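Local atomic coordinates of reticulocyte binding protein (Streptococcus agalactiae COH1, PDB entry 3FAW), a protein that probably hydrolyses the alpha-1,6-glucosidic linkages of pullulan and of branched alpha-glucans as a cell-wall-attached streptococcal pullulanase. Residues 273-284 against 292-301; 246-257 against 444-452. All coordinates share one frame; numbering follows the deposited sequence.

Interaction 1. Residues 273-284 against 292-301; sequences AHVRDFTSDQSL and LGTFAAFSEK
Phe-278 and Phe-298 meet at the apolar centre: CD2 of Phe-278 sits over the middle of one face of the Phe-298 ring, 3.4 Å from its CE1, with the two ring planes at 37°. In Phe-298 CG lies anti to the backbone N (chi1 -159°), which brings the ring up to 273-284, where CB of Ala-273 and CA of Val-275 meet its edge. CE2 of Phe-278 goes on to touch CB of Lys-301 at 3.6 Å, and farther out the Lys-301 CE lies 3.6 Å from CD2 of Leu-284. Val-275 packs CG1 against the carbonyl carbon of Thr-294.

Toward the polar side, Thr-279 OG1 accepts a hydrogen bond from Gly-293 N (2.9 Å, 145° at the hydrogen). The same hydroxyl donates to a water, 2.6 Å from OG1, and that water donates in turn to the carbonyl oxygens of Val-275 and Thr-294. At the outer edge, CD1 of Leu-292 lies over one face of the Arg-276 guanidinium, whose NH2 forms a salt bridge with Asp-668. A second water links Arg-276 NH1 to Gly-293 O.

Thr-294 is the N-cap of the short helix, its OG1 accepting from Ala-297 N and also hydrogen-bonded to Gln-291 O. The contact lies within the beta-to-alpha connection after the first TIM-barrel strand, 269-273, the loop folding back on helix 295-298 and its flanking residues.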
loop_
_atom_site.group_PDB
_atom_site.type_symbol
_atom_site.label_atom_id
_atom_site.label_comp_id
_atom_site.label_asym_id
_atom_site.label_seq_id
_atom_site.Cartn_x
_atom_site.Cartn_y
_atom_site.Cartn_z
ATOM N N ALA A 273 -7.752 7.359 2.861
ATOM C CA ALA A 273 -8.718 7.064 3.928
ATOM C C ALA A 273 -8.881 5.563 4.214
ATOM O O ALA A 273 -8.777 4.721 3.317
ATOM C CB ALA A 273 -10.077 7.673 3.580
ATOM N N HIS A 274 -9.134 5.252 5.482
ATOM C CA HIS A 274 -9.528 3.919 5.938
ATOM C C HIS A 274 -11.066 3.893 6.047
ATOM O O HIS A 274 -11.672 4.836 6.561
ATOM C CB HIS A 274 -8.880 3.668 7.300
ATOM C CG HIS A 274 -9.001 2.265 7.804
ATOM N ND1 HIS A 274 -10.156 1.774 8.375
ATOM C CD2 HIS A 274 -8.091 1.266 7.877
ATOM C CE1 HIS A 274 -9.958 0.524 8.753
ATOM N NE2 HIS A 274 -8.713 0.191 8.463
ATOM N N VAL A 275 -11.687 2.822 5.552
ATOM C CA VAL A 275 -13.155 2.741 5.438
ATOM C C VAL A 275 -13.875 2.817 6.788
ATOM O O VAL A 275 -14.960 3.399 6.889
ATOM C CB VAL A 275 -13.593 1.457 4.691
ATOM C CG1 VAL A 275 -15.114 1.313 4.694
ATOM C CG2 VAL A 275 -13.066 1.473 3.263
ATOM N N ARG A 276 -13.272 2.218 7.811
ATOM C CA ARG A 276 -13.764 2.329 9.184
ATOM C C ARG A 276 -13.638 3.766 9.703
ATOM O O ARG A 276 -14.632 4.371 10.121
ATOM C CB ARG A 276 -12.989 1.377 10.102
ATOM C CG ARG A 276 -13.420 1.390 11.568
ATOM C CD ARG A 276 -14.799 0.794 11.739
ATOM N NE ARG A 276 -15.162 0.643 13.147
ATOM C CZ ARG A 276 -16.246 0.010 13.591
ATOM N NH1 ARG A 276 -17.103 -0.558 12.747
ATOM N NH2 ARG A 276 -16.471 -0.061 14.893
ATOM N N ASP A 277 -12.414 4.297 9.665
ATOM C CA ASP A 277 -12.108 5.637 10.193
ATOM C C ASP A 277 -13.091 6.702 9.727
ATOM O O ASP A 277 -13.534 7.542 10.513
ATOM C CB ASP A 277 -10.709 6.097 9.747
ATOM C CG ASP A 277 -9.583 5.259 10.330
ATOM O OD1 ASP A 277 -9.848 4.331 11.126
ATOM O OD2 ASP A 277 -8.418 5.538 9.971
ATOM N N PHE A 278 -13.406 6.668 8.437
ATOM C CA PHE A 278 -14.088 7.770 7.771
ATOM C C PHE A 278 -15.540 7.963 8.218
ATOM O O PHE A 278 -16.111 9.025 7.976
ATOM C CB PHE A 278 -14.026 7.578 6.249
ATOM C CG PHE A 278 -14.311 8.831 5.450
ATOM C CD1 PHE A 278 -13.628 10.014 5.706
ATOM C CD2 PHE A 278 -15.238 8.812 4.412
ATOM C CE1 PHE A 278 -13.877 11.159 4.962
ATOM C CE2 PHE A 278 -15.490 9.952 3.663
ATOM C CZ PHE A 278 -14.804 11.128 3.937
ATOM N N THR A 279 -16.133 6.948 8.854
ATOM C CA THR A 279 -17.522 7.036 9.329
ATOM C C THR A 279 -17.781 6.388 10.698
ATOM O O THR A 279 -18.920 6.043 11.003
ATOM C CB THR A 279 -18.503 6.414 8.291
ATOM O OG1 THR A 279 -18.203 5.024 8.109
ATOM C CG2 THR A 279 -18.408 7.143 6.944
ATOM N N SER A 280 -16.743 6.241 11.526
ATOM C CA SER A 280 -16.895 5.633 12.857
ATOM C C SER A 280 -17.150 6.649 13.979
ATOM O O SER A 280 -17.330 6.260 15.132
ATOM C CB SER A 280 -15.667 4.793 13.214
ATOM O OG SER A 280 -14.504 5.595 13.323
ATOM N N ASP A 281 -17.169 7.936 13.646
ATOM C CA ASP A 281 -17.434 8.994 14.631
ATOM C C ASP A 281 -18.815 8.832 15.279
ATOM O O ASP A 281 -19.830 8.717 14.583
ATOM C CB ASP A 281 -17.337 10.369 13.959
ATOM C CG ASP A 281 -17.225 11.523 14.956
ATOM O OD1 ASP A 281 -17.467 11.330 16.165
ATOM O OD2 ASP A 281 -16.892 12.640 14.514
ATOM N N GLN A 282 -18.839 8.842 16.613
ATOM C CA GLN A 282 -20.085 8.796 17.395
ATOM C C GLN A 282 -21.029 9.941 17.016
ATOM O O GLN A 282 -22.244 9.819 17.146
ATOM C CB GLN A 282 -19.781 8.880 18.897
ATOM C CG GLN A 282 -19.012 7.692 19.463
ATOM C CD GLN A 282 -18.332 8.001 20.791
ATOM O OE1 GLN A 282 -18.777 8.868 21.546
ATOM N NE2 GLN A 282 -17.246 7.290 21.079
ATOM N N SER A 283 -20.445 11.052 16.565
ATOM C CA SER A 283 -21.189 12.212 16.072
ATOM C C SER A 283 -22.177 11.871 14.958
ATOM O O SER A 283 -23.195 12.541 14.813
ATOM C CB SER A 283 -20.207 13.273 15.567
ATOM O OG SER A 283 -20.883 14.375 14.992
ATOM N N LEU A 284 -21.869 10.837 14.175
ATOM C CA LEU A 284 -22.705 10.431 13.044
ATOM C C LEU A 284 -23.890 9.543 13.440
ATOM O O LEU A 284 -24.745 9.251 12.599
ATOM C CB LEU A 284 -21.856 9.711 11.984
ATOM C CG LEU A 284 -20.736 10.523 11.314
ATOM C CD1 LEU A 284 -20.034 9.691 10.252
ATOM C CD2 LEU A 284 -21.264 11.817 10.711
ATOM N N LEU A 292 -22.242 2.003 10.431
ATOM C CA LEU A 292 -20.966 2.704 10.533
ATOM C C LEU A 292 -19.794 1.835 10.081
ATOM O O LEU A 292 -19.788 0.622 10.297
ATOM C CB LEU A 292 -20.737 3.207 11.964
ATOM C CG LEU A 292 -20.593 2.182 13.096
ATOM C CD1 LEU A 292 -19.193 1.618 13.144
ATOM C CD2 LEU A 292 -20.930 2.827 14.435
ATOM N N GLY A 293 -18.821 2.467 9.428
ATOM C CA GLY A 293 -17.585 1.799 9.030
ATOM C C GLY A 293 -17.713 0.818 7.878
ATOM O O GLY A 293 -16.897 -0.092 7.752
ATOM N N THR A 294 -18.728 1.009 7.037
ATOM C CA THR A 294 -18.972 0.144 5.884
ATOM C C THR A 294 -18.811 0.921 4.579
ATOM O O THR A 294 -18.767 2.155 4.586
ATOM C CB THR A 294 -20.399 -0.461 5.923
ATOM O OG1 THR A 294 -21.375 0.585 5.835
ATOM C CG2 THR A 294 -20.627 -1.270 7.208
ATOM N N PHE A 295 -18.720 0.189 3.465
ATOM C CA PHE A 295 -18.706 0.785 2.122
ATOM C C PHE A 295 -19.933 1.667 1.896
ATOM O O PHE A 295 -19.828 2.748 1.312
ATOM C CB PHE A 295 -18.682 -0.298 1.026
ATOM C CG PHE A 295 -17.446 -1.167 1.030
ATOM C CD1 PHE A 295 -16.176 -0.605 1.015
ATOM C CD2 PHE A 295 -17.557 -2.553 1.017
ATOM C CE1 PHE A 295 -15.040 -1.405 1.014
ATOM C CE2 PHE A 295 -16.426 -3.358 1.009
ATOM C CZ PHE A 295 -15.164 -2.780 1.006
ATOM N N ALA A 296 -21.088 1.186 2.354
ATOM C CA ALA A 296 -22.368 1.878 2.182
ATOM C C ALA A 296 -22.448 3.198 2.960
ATOM O O ALA A 296 -23.076 4.152 2.498
ATOM C CB ALA A 296 -23.519 0.957 2.588
ATOM N N ALA A 297 -21.822 3.246 4.138
ATOM C CA ALA A 297 -21.750 4.483 4.928
ATOM C C ALA A 297 -20.772 5.483 4.298
ATOM O O ALA A 297 -21.058 6.685 4.227
ATOM C CB ALA A 297 -21.343 4.174 6.372
ATOM N N PHE A 298 -19.623 4.979 3.848
ATOM C CA PHE A 298 -18.603 5.810 3.188
ATOM C C PHE A 298 -19.213 6.669 2.075
ATOM O O PHE A 298 -18.881 7.847 1.948
ATOM C CB PHE A 298 -17.485 4.925 2.614
ATOM C CG PHE A 298 -16.182 5.653 2.363
ATOM C CD1 PHE A 298 -15.065 5.385 3.149
ATOM C CD2 PHE A 298 -16.065 6.583 1.332
ATOM C CE1 PHE A 298 -13.855 6.036 2.918
ATOM C CE2 PHE A 298 -14.856 7.243 1.097
ATOM C CZ PHE A 298 -13.748 6.964 1.894
ATOM N N SER A 299 -20.105 6.080 1.277
ATOM C CA SER A 299 -20.753 6.799 0.169
ATOM C C SER A 299 -21.571 8.014 0.626
ATOM O O SER A 299 -21.715 8.992 -0.121
ATOM C CB SER A 299 -21.650 5.861 -0.641
ATOM O OG SER A 299 -22.705 5.360 0.155
ATOM N N GLU A 300 -22.095 7.947 1.849
ATOM C CA GLU A 300 -22.880 9.038 2.433
ATOM C C GLU A 300 -22.043 10.277 2.776
ATOM O O GLU A 300 -22.603 11.318 3.126
ATOM C CB GLU A 300 -23.608 8.562 3.697
ATOM C CG GLU A 300 -24.517 7.353 3.495
ATOM C CD GLU A 300 -25.345 7.027 4.729
ATOM O OE1 GLU A 300 -26.159 7.879 5.158
ATOM O OE2 GLU A 300 -25.191 5.915 5.270
ATOM N N LYS A 301 -20.716 10.160 2.687
ATOM C CA LYS A 301 -19.801 11.265 2.987
ATOM C C LYS A 301 -18.897 11.666 1.811
ATOM O O LYS A 301 -17.902 12.369 2.004
ATOM C CB LYS A 301 -18.947 10.891 4.210
ATOM C CG LYS A 301 -19.726 10.876 5.520
ATOM C CD LYS A 301 -20.340 12.249 5.788
ATOM C CE LYS A 301 -20.717 12.460 7.227
ATOM N NZ LYS A 301 -21.100 13.881 7.438
HETATM O O HOH W 1 -17.216 4.130 5.880
HETATM O O HOH W 2 -16.185 -1.607 9.778
#

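Interaction 2. Residues 246-257 against 444-452; sequences PSQLGPQNLSFA and YLTSEFKVD
Where helix 432-449 of the TIM barrel gives way to the turn into strand 453-456, the loop leading to the first barrel strand lies across that turn. Phe-256 and Lys-450 form the middle of the contact. Lys-450 is the first residue after the helix to depart from helical phi/psi, with phi 55°, and its CD rests over one face of the Phe-256 ring in a CH-pi contact, 3.9 Å from the ring centroid. CE1 of Phe-256 comes 3.3 Å from Thr-446 O, which meets the ring obliquely, while Val-451 O lies at the edge, near the ring plane.

Lys-450 bends at chi2 (-60°), and its NZ returns to the helix to donate to Ser-447 O at 2.8 Å, in the carbonyl plane. The aliphatic part of the chain is thereby held between Phe-256 and Leu-254, whose CG is 3.5 Å from Lys-450 CG. CD2 of Leu-254 reaches the carbonyl oxygens of Glu-448 and Phe-449 near the C-terminal turn of the helix.

At one end of the contact Ala-257 N donates to Asp-452 OD1 (2.8 Å, 163° at the hydrogen), on the syn side, somewhat out of the carboxylate plane; OD2 is hydrogen-bonded to His-380 NE2 and Val-386 N. At the other, Pro-246 lays CB 3.7 Å from Glu-448 CD and CG near the Tyr-444 hydroxyl. Glu-448 OE2 forms a salt bridge with Lys-373, which also donates to Pro-246 O.

Through Lys-373 and His-380 the contact borders helix 367-381; Phe-256 also reaches Ile-477 of helix 464-477, and Asp-452 joins strand 385-390 at Val-386.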
loop_
_atom_site.group_PDB
_atom_site.type_symbol
_atom_site.label_atom_id
_atom_site.label_comp_id
_atom_site.label_asym_id
_atom_site.label_seq_id
_atom_site.Cartn_x
_atom_site.Cartn_y
_atom_site.Cartn_z
ATOM N N PRO A 246 -19.097 -12.577 -9.574
ATOM C CA PRO A 246 -18.848 -11.132 -9.508
ATOM C C PRO A 246 -19.573 -10.298 -10.566
ATOM O O PRO A 246 -20.130 -9.248 -10.241
ATOM C CB PRO A 246 -17.330 -11.038 -9.702
ATOM C CG PRO A 246 -16.818 -12.293 -9.106
ATOM C CD PRO A 246 -17.836 -13.339 -9.469
ATOM N N SER A 247 -19.571 -10.775 -11.809
ATOM C CA SER A 247 -20.139 -10.031 -12.943
ATOM C C SER A 247 -21.643 -9.774 -12.816
ATOM O O SER A 247 -22.162 -8.807 -13.379
ATOM C CB SER A 247 -19.849 -10.767 -14.258
ATOM O OG SER A 247 -20.418 -12.065 -14.260
ATOM N N GLN A 248 -22.334 -10.632 -12.065
ATOM C CA GLN A 248 -23.770 -10.499 -11.862
ATOM C C GLN A 248 -24.124 -9.498 -10.749
ATOM O O GLN A 248 -25.284 -9.122 -10.612
ATOM C CB GLN A 248 -24.389 -11.874 -11.565
ATOM C CG GLN A 248 -24.313 -12.855 -12.742
ATOM C CD GLN A 248 -24.994 -14.186 -12.460
ATOM O OE1 GLN A 248 -25.146 -14.589 -11.308
ATOM N NE2 GLN A 248 -25.407 -14.876 -13.520
ATOM N N LEU A 249 -23.129 -9.058 -9.976
ATOM C CA LEU A 249 -23.369 -8.234 -8.780
ATOM C C LEU A 249 -22.992 -6.762 -8.974
ATOM O O LEU A 249 -22.105 -6.429 -9.757
ATOM C CB LEU A 249 -22.589 -8.799 -7.588
ATOM C CG LEU A 249 -22.764 -10.293 -7.307
ATOM C CD1 LEU A 249 -21.743 -10.775 -6.268
ATOM C CD2 LEU A 249 -24.192 -10.598 -6.859
ATOM N N GLY A 250 -23.672 -5.888 -8.239
ATOM C CA GLY A 250 -23.407 -4.449 -8.288
ATOM C C GLY A 250 -23.961 -3.795 -9.543
ATOM O O GLY A 250 -24.551 -4.477 -10.388
ATOM N N PRO A 251 -23.773 -2.467 -9.677
ATOM C CA PRO A 251 -24.230 -1.742 -10.868
ATOM C C PRO A 251 -23.616 -2.323 -12.140
ATOM O O PRO A 251 -22.395 -2.449 -12.233
ATOM C CB PRO A 251 -23.734 -0.305 -10.643
ATOM C CG PRO A 251 -23.374 -0.209 -9.212
ATOM C CD PRO A 251 -23.101 -1.586 -8.704
ATOM N N GLN A 252 -24.462 -2.668 -13.105
ATOM C CA GLN A 252 -24.020 -3.332 -14.330
ATOM C C GLN A 252 -23.395 -2.377 -15.355
ATOM O O GLN A 252 -22.769 -2.826 -16.318
ATOM C CB GLN A 252 -25.188 -4.102 -14.959
ATOM C CG GLN A 252 -25.673 -5.270 -14.106
ATOM C CD GLN A 252 -24.607 -6.336 -13.934
ATOM O OE1 GLN A 252 -24.221 -7.001 -14.894
ATOM N NE2 GLN A 252 -24.116 -6.495 -12.708
ATOM N N ASN A 253 -23.551 -1.072 -15.139
ATOM C CA ASN A 253 -22.912 -0.067 -15.991
ATOM C C ASN A 253 -21.651 0.529 -15.359
ATOM O O ASN A 253 -21.191 1.595 -15.770
ATOM C CB ASN A 253 -23.915 1.045 -16.361
ATOM C CG ASN A 253 -24.440 1.794 -15.150
ATOM O OD1 ASN A 253 -24.285 1.344 -14.012
ATOM N ND2 ASN A 253 -25.079 2.936 -15.391
ATOM N N LEU A 254 -21.094 -0.163 -14.362
ATOM C CA LEU A 254 -19.875 0.282 -13.693
ATOM C C LEU A 254 -18.794 0.554 -14.737
ATOM O O LEU A 254 -18.551 -0.271 -15.618
ATOM C CB LEU A 254 -19.393 -0.768 -12.684
ATOM C CG LEU A 254 -18.275 -0.360 -11.720
ATOM C CD1 LEU A 254 -18.763 0.667 -10.698
ATOM C CD2 LEU A 254 -17.705 -1.593 -11.022
ATOM N N SER A 255 -18.169 1.725 -14.640
ATOM C CA SER A 255 -17.165 2.161 -15.609
ATOM C C SER A 255 -16.013 2.816 -14.876
ATOM O O SER A 255 -16.129 3.139 -13.700
ATOM C CB SER A 255 -17.769 3.167 -16.593
ATOM O OG SER A 255 -19.009 2.713 -17.114
ATOM N N PHE A 256 -14.909 3.035 -15.581
ATOM C CA PHE A 256 -13.770 3.749 -15.006
ATOM C C PHE A 256 -14.087 5.224 -14.798
ATOM O O PHE A 256 -15.068 5.746 -15.337
ATOM C CB PHE A 256 -12.528 3.580 -15.881
ATOM C CG PHE A 256 -12.022 2.172 -15.920
ATOM C CD1 PHE A 256 -11.408 1.617 -14.804
ATOM C CD2 PHE A 256 -12.183 1.391 -17.055
ATOM C CE1 PHE A 256 -10.943 0.307 -14.824
ATOM C CE2 PHE A 256 -11.726 0.078 -17.085
ATOM C CZ PHE A 256 -11.103 -0.464 -15.965
ATOM N N ALA A 257 -13.252 5.888 -14.007
ATOM C CA ALA A 257 -13.499 7.277 -13.627
ATOM C C ALA A 257 -13.515 8.211 -14.834
ATOM O O ALA A 257 -12.893 7.930 -15.859
ATOM C CB ALA A 257 -12.459 7.744 -12.623
ATOM N N TYR A 444 -7.966 -8.457 -12.210
ATOM C CA TYR A 444 -9.324 -8.716 -11.727
ATOM C C TYR A 444 -9.911 -7.477 -11.049
ATOM O O TYR A 444 -11.008 -7.035 -11.399
ATOM C CB TYR A 444 -9.347 -9.920 -10.776
ATOM C CG TYR A 444 -10.639 -10.061 -9.994
ATOM C CD1 TYR A 444 -11.799 -10.543 -10.595
ATOM C CD2 TYR A 444 -10.700 -9.701 -8.653
ATOM C CE1 TYR A 444 -12.989 -10.668 -9.868
ATOM C CE2 TYR A 444 -11.875 -9.822 -7.923
ATOM C CZ TYR A 444 -13.016 -10.300 -8.530
ATOM O OH TYR A 444 -14.180 -10.413 -7.787
ATOM N N LEU A 445 -9.176 -6.911 -10.095
ATOM C CA LEU A 445 -9.627 -5.700 -9.409
ATOM C C LEU A 445 -9.867 -4.547 -10.385
ATOM O O LEU A 445 -10.867 -3.836 -10.268
ATOM C CB LEU A 445 -8.637 -5.286 -8.315
ATOM C CG LEU A 445 -8.524 -6.280 -7.148
ATOM C CD1 LEU A 445 -7.332 -5.950 -6.238
ATOM C CD2 LEU A 445 -9.826 -6.342 -6.354
ATOM N N THR A 446 -8.970 -4.377 -11.358
ATOM C CA THR A 446 -9.118 -3.306 -12.346
ATOM C C THR A 446 -10.378 -3.482 -13.191
ATOM O O THR A 446 -11.209 -2.584 -13.261
ATOM C CB THR A 446 -7.906 -3.216 -13.306
ATOM O OG1 THR A 446 -6.699 -3.064 -12.555
ATOM C CG2 THR A 446 -8.055 -2.028 -14.243
ATOM N N SER A 447 -10.507 -4.640 -13.832
ATOM C CA SER A 447 -11.580 -4.865 -14.797
ATOM C C SER A 447 -12.943 -5.122 -14.137
ATOM O O SER A 447 -13.969 -4.692 -14.663
ATOM C CB SER A 447 -11.220 -6.013 -15.754
ATOM O OG SER A 447 -11.084 -7.237 -15.060
ATOM N N GLU A 448 -12.950 -5.808 -12.994
ATOM C CA GLU A 448 -14.206 -6.146 -12.309
ATOM C C GLU A 448 -14.769 -4.966 -11.508
ATOM O O GLU A 448 -15.952 -4.648 -11.619
ATOM C CB GLU A 448 -14.016 -7.356 -11.385
ATOM C CG GLU A 448 -15.322 -7.963 -10.874
ATOM C CD GLU A 448 -16.255 -8.377 -11.999
ATOM O OE1 GLU A 448 -15.787 -9.039 -12.947
ATOM O OE2 GLU A 448 -17.455 -8.037 -11.941
ATOM N N PHE A 449 -13.927 -4.330 -10.697
ATOM C CA PHE A 449 -14.366 -3.210 -9.848
ATOM C C PHE A 449 -14.132 -1.818 -10.472
ATOM O O PHE A 449 -14.497 -0.802 -9.877
ATOM C CB PHE A 449 -13.712 -3.313 -8.465
ATOM C CG PHE A 449 -14.187 -4.495 -7.658
ATOM C CD1 PHE A 449 -15.338 -4.408 -6.882
ATOM C CD2 PHE A 449 -13.493 -5.700 -7.684
ATOM C CE1 PHE A 449 -15.782 -5.500 -6.135
ATOM C CE2 PHE A 449 -13.929 -6.794 -6.944
ATOM C CZ PHE A 449 -15.073 -6.698 -6.170
ATOM N N LYS A 450 -13.555 -1.788 -11.677
ATOM C CA LYS A 450 -13.231 -0.545 -12.403
ATOM C C LYS A 450 -12.359 0.406 -11.580
ATOM O O LYS A 450 -12.627 1.610 -11.487
ATOM C CB LYS A 450 -14.499 0.161 -12.902
ATOM C CG LYS A 450 -15.408 -0.704 -13.761
ATOM C CD LYS A 450 -14.728 -1.219 -15.021
ATOM C CE LYS A 450 -15.700 -2.026 -15.874
ATOM N NZ LYS A 450 -15.018 -3.064 -16.687
ATOM N N VAL A 451 -11.304 -0.156 -10.995
ATOM C CA VAL A 451 -10.383 0.593 -10.148
ATOM C C VAL A 451 -9.480 1.484 -11.008
ATOM O O VAL A 451 -9.048 1.092 -12.097
ATOM C CB VAL A 451 -9.543 -0.366 -9.267
ATOM C CG1 VAL A 451 -8.465 0.387 -8.511
ATOM C CG2 VAL A 451 -10.454 -1.109 -8.305
ATOM N N ASP A 452 -9.212 2.691 -10.516
ATOM C CA ASP A 452 -8.507 3.704 -11.302
ATOM C C ASP A 452 -7.016 3.789 -10.979
ATOM O O ASP A 452 -6.270 4.476 -11.672
ATOM C CB ASP A 452 -9.169 5.057 -11.095
ATOM C CG ASP A 452 -10.644 5.018 -11.409
ATOM O OD1 ASP A 452 -10.990 4.928 -12.607
ATOM O OD2 ASP A 452 -11.448 5.055 -10.454
#

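In the fold
From the N terminus, the chain leaves the antiparallel sheet that runs from strand 136-139 to strand 241-242, which includes the carbohydrate-binding-module-48 region, and enters 246-257, the first half of interaction 2. It then forms barrel strand 269-273 and makes interaction 1 at once, closing a short loop with only seven residues between 273-284 and 292-301. Interaction 2 closes 186 residues on, at 444-452, so the small loop lies wholly within the large one. The two contacts do not touch: their nearest atoms are about 7 Å apart and their centres about 22 Å. One barrel helix, 367-381, packs against both the entry loop and the first beta-to-alpha connection, with Leu-372 and Leu-375 on interaction 1 and Lys-373 and His-380 on interaction 2.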